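Local coordinates for regulatory protein SWI6 (Saccharomyces cerevisiae, PDB 2XFV) that partners SWI4 or MBP1 in the SBF and MBF transcription complexes that drive cell-cycle-dependent gene expression, represented here by its amino-terminal domain, at residues Ile36-Gln39 with Tyr40-Gly44; Thr56-Glu59 with Arg60-Leu64; Leu83-Cys86 with Leu87-Leu90. All coordinates share one frame; numbering follows the deposited sequence.

Contact 1: residues Ile36-Gln39 with Tyr40-Gly44; sequences ILQQ and YHDTG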
loop_
_atom_site.group_PDB
_atom_site.type_symbol
_atom_site.label_atom_id
_atom_site.label_comp_id
_atom_site.label_asym_id
_atom_site.label_seq_id
_atom_site.Cartn_x
_atom_site.Cartn_y
_atom_site.Cartn_z
ATOM N N ILE A 36 -10.561 11.829 8.778
ATOM C CA ILE A 36 -9.236 11.287 9.059
ATOM C C ILE A 36 -8.134 12.092 8.376
ATOM O O ILE A 36 -7.072 12.318 8.950
ATOM C CB ILE A 36 -9.153 9.790 8.666
ATOM C CG1 ILE A 36 -9.920 8.945 9.699
ATOM C CG2 ILE A 36 -7.706 9.326 8.570
ATOM C CD1 ILE A 36 -10.191 7.518 9.243
ATOM N N LEU A 37 -8.387 12.530 7.149
ATOM C CA LEU A 37 -7.388 13.313 6.418
ATOM C C LEU A 37 -7.105 14.653 7.090
ATOM O O LEU A 37 -5.952 15.103 7.142
ATOM C CB LEU A 37 -7.825 13.519 4.958
ATOM C CG LEU A 37 -6.799 14.155 4.007
ATOM C CD1 LEU A 37 -5.491 13.352 3.963
ATOM C CD2 LEU A 37 -7.389 14.294 2.590
ATOM N N GLN A 38 -8.154 15.306 7.584
ATOM C CA GLN A 38 -7.996 16.569 8.308
ATOM C C GLN A 38 -7.181 16.386 9.595
ATOM O O GLN A 38 -6.289 17.194 9.913
ATOM C CB GLN A 38 -9.374 17.186 8.620
ATOM C CG GLN A 38 -9.316 18.532 9.362
ATOM C CD GLN A 38 -8.724 19.651 8.518
ATOM O OE1 GLN A 38 -7.731 20.278 8.901
ATOM N NE2 GLN A 38 -9.325 19.905 7.363
ATOM N N GLN A 39 -7.478 15.327 10.346
ATOM C CA GLN A 39 -6.735 15.059 11.575
ATOM C C GLN A 39 -5.268 14.748 11.275
ATOM O O GLN A 39 -4.365 15.224 11.965
ATOM C CB GLN A 39 -7.379 13.916 12.374
ATOM C CG GLN A 39 -6.769 13.726 13.757
ATOM C CD GLN A 39 -6.980 14.934 14.652
ATOM O OE1 GLN A 39 -8.112 15.361 14.877
ATOM N NE2 GLN A 39 -5.890 15.491 15.168
ATOM N N TYR A 40 -5.035 13.944 10.248
ATOM C CA TYR A 40 -3.671 13.639 9.823
ATOM C C TYR A 40 -2.914 14.926 9.508
ATOM O O TYR A 40 -1.774 15.123 9.960
ATOM C CB TYR A 40 -3.695 12.734 8.598
ATOM C CG TYR A 40 -2.327 12.332 8.106
ATOM C CD1 TYR A 40 -1.551 11.423 8.821
ATOM C CD2 TYR A 40 -1.810 12.852 6.925
ATOM C CE1 TYR A 40 -0.299 11.043 8.366
ATOM C CE2 TYR A 40 -0.549 12.477 6.467
ATOM C CZ TYR A 40 0.196 11.569 7.194
ATOM O OH TYR A 40 1.445 11.188 6.754
ATOM N N HIS A 41 -3.547 15.809 8.740
ATOM C CA HIS A 41 -2.954 17.111 8.445
ATOM C C HIS A 41 -2.627 17.900 9.717
ATOM O O HIS A 41 -1.548 18.494 9.835
ATOM C CB HIS A 41 -3.878 17.936 7.542
ATOM C CG HIS A 41 -3.322 19.277 7.178
ATOM N ND1 HIS A 41 -3.503 20.397 7.960
ATOM C CD2 HIS A 41 -2.571 19.673 6.123
ATOM C CE1 HIS A 41 -2.892 21.426 7.400
ATOM N NE2 HIS A 41 -2.320 21.014 6.282
ATOM N N ASP A 42 -3.554 17.916 10.671
ATOM C CA ASP A 42 -3.386 18.759 11.868
ATOM C C ASP A 42 -2.357 18.282 12.903
ATOM O O ASP A 42 -1.572 19.091 13.417
ATOM C CB ASP A 42 -4.735 19.013 12.548
ATOM C CG ASP A 42 -5.675 19.843 11.685
ATOM O OD1 ASP A 42 -5.200 20.474 10.714
ATOM O OD2 ASP A 42 -6.889 19.861 11.976
ATOM N N THR A 43 -2.362 16.990 13.225
ATOM C CA THR A 43 -1.479 16.467 14.279
ATOM C C THR A 43 -0.656 15.260 13.842
ATOM O O THR A 43 0.252 14.834 14.556
ATOM C CB THR A 43 -2.269 16.029 15.530
ATOM O OG1 THR A 43 -3.112 14.919 15.192
ATOM C CG2 THR A 43 -3.116 17.172 16.069
ATOM N N GLY A 44 -0.996 14.690 12.689
ATOM C CA GLY A 44 -0.311 13.512 12.190
ATOM C C GLY A 44 -0.713 12.223 12.885
ATOM O O GLY A 44 -0.122 11.169 12.627
#
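Gln39 and Thr43, one turn apart near the C-terminal end of helix 34-43 in a Swi6 N-terminal domain of the helix-turn-helix clan, are joined by a side-chain hydrogen bond. Gln39 NE2 donates to Thr43 OG1 over 2.8 Å, and the hydroxyl oxygen lies almost in the amide plane, as a planar N-H prefers. Gln39 suits the task because its chain can bend: CG lies anti to the backbone N (chi1 -172°), and the turn at chi2 (64°) brings the amide round to the hydroxyl one turn further on. The same Thr43 OG1 is hydrogen-bonded to Glu48 and to Asn45 N in the following loop, so a short hydroxyl side chain ties the helix to what comes after it.

On another flank, adjacent residues share a His-carboxylate bond. His41 ND1 gives its N-H to Asp42 OD1 at 3.2 Å, almost perfectly straight at 179°. The oxygen lies in the ring plane but is met on its anti side, the ring nitrogen standing somewhat out of the carboxylate plane; this probably steadies the rotation of both groups.

Backbone bonds hold the turn beneath. Tyr40 N reaches Ile36 O at 2.9 Å, while Thr43 N meets Gln39 O at 3.0 Å. Gly44, with positive phi, then leaves the helical path, a conformation easily adopted without a side chain; its N makes weak bonds to Tyr40 O and Gln39 O.

Outward, apolar groups anchor the helix. Ile36 packs on Ile15 and Leu17 of strand 15-22, while Leu37 and Tyr40 both meet Tyr67 and Met92. Back at the polar tip, the methyl Thr43 CG2 lies 3.4 Å from Gln39 NE2, beside the bonded hydroxyl.

Contact 2: residues Thr56-Glu59 with Arg60-Leu64; sequences TDEE and RNKLL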
loop_
_atom_site.group_PDB
_atom_site.type_symbol
_atom_site.label_atom_id
_atom_site.label_comp_id
_atom_site.label_asym_id
_atom_site.label_seq_id
_atom_site.Cartn_x
_atom_site.Cartn_y
_atom_site.Cartn_z
ATOM N N THR A 56 -15.707 21.211 6.658
ATOM C CA THR A 56 -16.538 22.056 5.810
ATOM C C THR A 56 -15.986 22.045 4.393
ATOM O O THR A 56 -14.879 21.551 4.147
ATOM C CB THR A 56 -16.546 23.506 6.304
ATOM O OG1 THR A 56 -15.229 24.060 6.176
ATOM C CG2 THR A 56 -17.004 23.579 7.766
ATOM N N ASP A 57 -16.749 22.589 3.451
ATOM C CA ASP A 57 -16.274 22.665 2.073
ATOM C C ASP A 57 -14.996 23.495 1.970
ATOM O O ASP A 57 -14.128 23.219 1.139
ATOM C CB ASP A 57 -17.356 23.245 1.152
ATOM C CG ASP A 57 -18.537 22.299 0.960
ATOM O OD1 ASP A 57 -18.467 21.133 1.414
ATOM O OD2 ASP A 57 -19.537 22.724 0.342
ATOM N N GLU A 58 -14.891 24.529 2.803
ATOM C CA GLU A 58 -13.704 25.384 2.812
ATOM C C GLU A 58 -12.474 24.606 3.274
ATOM O O GLU A 58 -11.393 24.724 2.689
ATOM C CB GLU A 58 -13.910 26.608 3.714
ATOM C CG GLU A 58 -12.707 27.544 3.761
ATOM C CD GLU A 58 -12.857 28.665 4.778
ATOM O OE1 GLU A 58 -13.948 28.798 5.372
ATOM O OE2 GLU A 58 -11.879 29.417 4.981
ATOM N N GLU A 59 -12.645 23.811 4.325
ATOM C CA GLU A 59 -11.583 22.931 4.821
ATOM C C GLU A 59 -11.226 21.879 3.764
ATOM O O GLU A 59 -10.051 21.572 3.551
ATOM C CB GLU A 59 -12.006 22.264 6.134
ATOM C CG GLU A 59 -12.085 23.254 7.303
ATOM C CD GLU A 59 -12.573 22.619 8.602
ATOM O OE1 GLU A 59 -13.568 21.861 8.577
ATOM O OE2 GLU A 59 -11.956 22.892 9.654
ATOM N N ARG A 60 -12.246 21.339 3.102
ATOM C CA ARG A 60 -12.043 20.373 2.031
ATOM C C ARG A 60 -11.185 20.969 0.910
ATOM O O ARG A 60 -10.291 20.299 0.399
ATOM C CB ARG A 60 -13.388 19.886 1.465
ATOM C CG ARG A 60 -13.263 18.770 0.407
ATOM C CD ARG A 60 -14.617 18.408 -0.221
ATOM N NE ARG A 60 -15.192 19.537 -0.963
ATOM C CZ ARG A 60 -16.473 19.638 -1.311
ATOM N NH1 ARG A 60 -17.336 18.677 -1.000
ATOM N NH2 ARG A 60 -16.898 20.711 -1.968
ATOM N N ASN A 61 -11.463 22.211 0.511
ATOM C CA ASN A 61 -10.671 22.851 -0.545
ATOM C C ASN A 61 -9.188 22.795 -0.205
ATOM O O ASN A 61 -8.349 22.509 -1.063
ATOM C CB ASN A 61 -11.052 24.332 -0.735
ATOM C CG ASN A 61 -12.479 24.537 -1.222
ATOM O OD1 ASN A 61 -13.074 23.671 -1.876
ATOM N ND2 ASN A 61 -13.035 25.713 -0.907
ATOM N N LYS A 62 -8.875 23.107 1.051
ATOM C CA LYS A 62 -7.493 23.196 1.521
ATOM C C LYS A 62 -6.788 21.849 1.499
ATOM O O LYS A 62 -5.599 21.776 1.198
ATOM C CB LYS A 62 -7.439 23.751 2.950
ATOM C CG LYS A 62 -7.174 25.238 3.056
ATOM C CD LYS A 62 -8.361 26.055 2.630
ATOM C CE LYS A 62 -8.374 27.386 3.360
ATOM N NZ LYS A 62 -9.709 28.032 3.275
ATOM N N LEU A 63 -7.513 20.792 1.854
ATOM C CA LEU A 63 -6.944 19.445 1.869
ATOM C C LEU A 63 -6.687 18.929 0.448
ATOM O O LEU A 63 -5.646 18.333 0.175
ATOM C CB LEU A 63 -7.871 18.482 2.623
ATOM C CG LEU A 63 -8.054 18.736 4.125
ATOM C CD1 LEU A 63 -9.165 17.854 4.665
ATOM C CD2 LEU A 63 -6.750 18.491 4.903
ATOM N N LEU A 64 -7.642 19.154 -0.451
ATOM C CA LEU A 64 -7.485 18.730 -1.841
ATOM C C LEU A 64 -6.296 19.443 -2.472
ATOM O O LEU A 64 -5.518 18.839 -3.219
ATOM C CB LEU A 64 -8.753 19.011 -2.657
ATOM C CG LEU A 64 -10.014 18.212 -2.278
ATOM C CD1 LEU A 64 -11.230 18.611 -3.157
ATOM C CD2 LEU A 64 -9.765 16.717 -2.386
HETATM O O HOH W 1 -20.311 19.440 -0.003
#
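Asp57 and Arg60 lie side by side in the first turns of helix 57-67, their charged ends pointing the same way. This is a long salt bridge, with Asp57 OD1 3.6 Å from Arg60 NH1, and it is electrostatic alone: the oxygen lies over one face of the guanidinium, toward its rim, and no N-H points at it. Carboxylate and guanidinium are stacked with their planes 14° apart. A bend at chi3 of Arg60 (64°) turns the group back over the aspartate. Water bridges the pair, donating to Asp57 OD1 and accepting weakly from Arg60 NH1.

A second, less certain ion pair links Glu58 OE2 to Lys62 NZ at 3.1 Å; Glu58 was modelled in two conformers, so the geometry of this weak bond is doubtful.

Capping bonds fix the helix start. Thr56 and Glu59 form a capping box: Glu59 N donates to Thr56 OG1 at 3.2 Å, and Glu59 OE1 accepts from Thr56 N at 2.9 Å through its anti lone pair. Threonine suits the N-cap because its short hydroxyl reaches an amide of the first turn, while glutamate is long enough to return the favour.

Among the backbone bonds, Arg60 N to Thr56 O is short at 2.8 Å, and Leu63 N meets Glu59 O at 3.2 Å. Leu63, buried, turns its apolar branches to Gln38 and His41 of helix 34-43.

Acids thus fill the first turn, where negative charge should suit the helix dipole, and Arg60 and Lys62 face acids three and four places earlier. At the surface, such ion pairs probably add only modestly to stability.

Contact 3: residues Leu83-Cys86 with Leu87-Leu90; sequences LEKC and LQLL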
loop_
_atom_site.group_PDB
_atom_site.type_symbol
_atom_site.label_atom_id
_atom_site.label_comp_id
_atom_site.label_asym_id
_atom_site.label_seq_id
_atom_site.Cartn_x
_atom_site.Cartn_y
_atom_site.Cartn_z
ATOM N N LEU A 83 -9.068 4.869 -8.172
ATOM C CA LEU A 83 -8.549 3.712 -7.436
ATOM C C LEU A 83 -7.113 3.929 -6.974
ATOM O O LEU A 83 -6.761 3.625 -5.836
ATOM C CB LEU A 83 -8.605 2.467 -8.334
ATOM C CG LEU A 83 -7.833 1.202 -7.922
ATOM C CD1 LEU A 83 -8.420 0.565 -6.659
ATOM C CD2 LEU A 83 -7.811 0.196 -9.074
ATOM N N GLU A 84 -6.260 4.426 -7.864
ATOM C CA GLU A 84 -4.847 4.588 -7.491
ATOM C C GLU A 84 -4.652 5.623 -6.387
ATOM O O GLU A 84 -3.780 5.465 -5.527
ATOM C CB GLU A 84 -3.988 4.915 -8.712
ATOM C CG GLU A 84 -3.739 3.669 -9.559
ATOM C CD GLU A 84 -2.774 3.890 -10.706
ATOM O OE1 GLU A 84 -1.897 4.787 -10.609
ATOM O OE2 GLU A 84 -2.890 3.134 -11.696
ATOM N N LYS A 85 -5.462 6.680 -6.418
ATOM C CA LYS A 85 -5.431 7.698 -5.366
ATOM C C LYS A 85 -5.953 7.117 -4.045
ATOM O O LYS A 85 -5.414 7.410 -2.971
ATOM C CB LYS A 85 -6.223 8.953 -5.798
ATOM C CG LYS A 85 -6.276 10.120 -4.779
ATOM C CD LYS A 85 -4.883 10.568 -4.279
ATOM C CE LYS A 85 -4.033 11.280 -5.352
ATOM N NZ LYS A 85 -2.636 11.536 -4.854
ATOM N N CYS A 86 -6.993 6.289 -4.113
ATOM C CA CYS A 86 -7.462 5.606 -2.911
ATOM C C CYS A 86 -6.320 4.790 -2.293
ATOM O O CYS A 86 -6.064 4.880 -1.088
ATOM C CB CYS A 86 -8.677 4.712 -3.223
ATOM S SG CYS A 86 -9.217 3.665 -1.836
ATOM N N LEU A 87 -5.608 4.020 -3.116
ATOM C CA LEU A 87 -4.473 3.233 -2.603
ATOM C C LEU A 87 -3.358 4.122 -2.030
ATOM O O LEU A 87 -2.791 3.828 -0.969
ATOM C CB LEU A 87 -3.921 2.291 -3.687
ATOM C CG LEU A 87 -4.882 1.158 -4.085
ATOM C CD1 LEU A 87 -4.607 0.630 -5.499
ATOM C CD2 LEU A 87 -4.823 0.031 -3.064
ATOM N N GLN A 88 -3.048 5.212 -2.721
ATOM C CA GLN A 88 -2.053 6.155 -2.218
ATOM C C GLN A 88 -2.407 6.715 -0.843
ATOM O O GLN A 88 -1.533 6.826 0.029
ATOM C CB GLN A 88 -1.873 7.311 -3.201
ATOM C CG GLN A 88 -1.037 6.963 -4.404
ATOM C CD GLN A 88 -0.943 8.125 -5.355
ATOM O OE1 GLN A 88 -1.941 8.793 -5.624
ATOM N NE2 GLN A 88 0.258 8.386 -5.862
ATOM N N LEU A 89 -3.670 7.098 -0.657
ATOM C CA LEU A 89 -4.134 7.629 0.634
ATOM C C LEU A 89 -4.088 6.574 1.749
ATOM O O LEU A 89 -3.686 6.870 2.873
ATOM C CB LEU A 89 -5.548 8.244 0.520
ATOM C CG LEU A 89 -5.682 9.489 -0.379
ATOM C CD1 LEU A 89 -7.150 9.948 -0.512
ATOM C CD2 LEU A 89 -4.797 10.636 0.112
ATOM N N LEU A 90 -4.501 5.346 1.454
ATOM C CA LEU A 90 -4.415 4.290 2.463
ATOM C C LEU A 90 -2.966 4.043 2.870
ATOM O O LEU A 90 -2.659 3.859 4.057
ATOM C CB LEU A 90 -5.043 2.993 1.950
ATOM C CG LEU A 90 -6.549 3.010 1.722
ATOM C CD1 LEU A 90 -6.961 1.701 1.046
ATOM C CD2 LEU A 90 -7.280 3.203 3.064
#
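The flat side-chain amide of Gln88 receives the ammonium group of Lys85 obliquely: Lys85 NZ donates to Gln88 OE1 over 2.9 Å from above the carbonyl plane, 46° out of it, and so not on a lone pair. Beyond the other end of the amide, NE2 makes a weak hydrogen bond to Gln100 of the second subunit. This polar pair lies on one flank of the amphipathic helix 83-92 of the Swi6 N-terminal fold. Lysine suits the place because its chain folds: bends at chi2 (53°) and chi3 (70°) curl it so that the amine meets the glutamine. The aliphatic part is used as well, with Lys85 CD 4.1 Å from Leu89 CG. Lys85 NZ has a second partner in a glycerol, probably from the crystallisation liquor.

The other flank is apolar. Leu83 and Leu87 lie side by side, their CD1 methyls 4.0 Å apart, and both reach Phe103 of strand 103-105. Leu83 also meets Phe28 of the sheet; across the dimer, Leu83 packs on Phe103 of the second subunit and Leu87 on Gln100 of that subunit. Cys86, small enough to lie deep against the strands, touches Phe28 and Ile81.

Successive backbone bonds keep the side chains in step. Leu87 N binds Leu83 O at 3.0 Å, Gln88 N binds Glu84 O at 2.9 Å, and Leu89 N and Leu90 N repeat the pattern with Lys85 O and Cys86 O. One turn beyond the cysteine, the methyl Leu90 CD1 rests 4.2 Å from Cys86 SG.

Each contact is local to one helix or its ends, and the three follow one another along the chain. Contacts 1 and 2, with centres about 13 Å apart, touch directly: Leu63 CD2 packs 3.9 Å from His41 CB, joining two consecutive helices. Contact 3 stands apart, its centre about 17 Å from that of contact 1 and about 18 Å from that of contact 2; Ile69 touches both Leu64 and Leu89, while Met92, further along the helix of contact 3, packs on Leu37 and Tyr40. Contact 3 alone reaches the second subunit. A calcium ion lies about 3 Å from the Arg60 side chain, and one lies about 6 Å from that of Glu84.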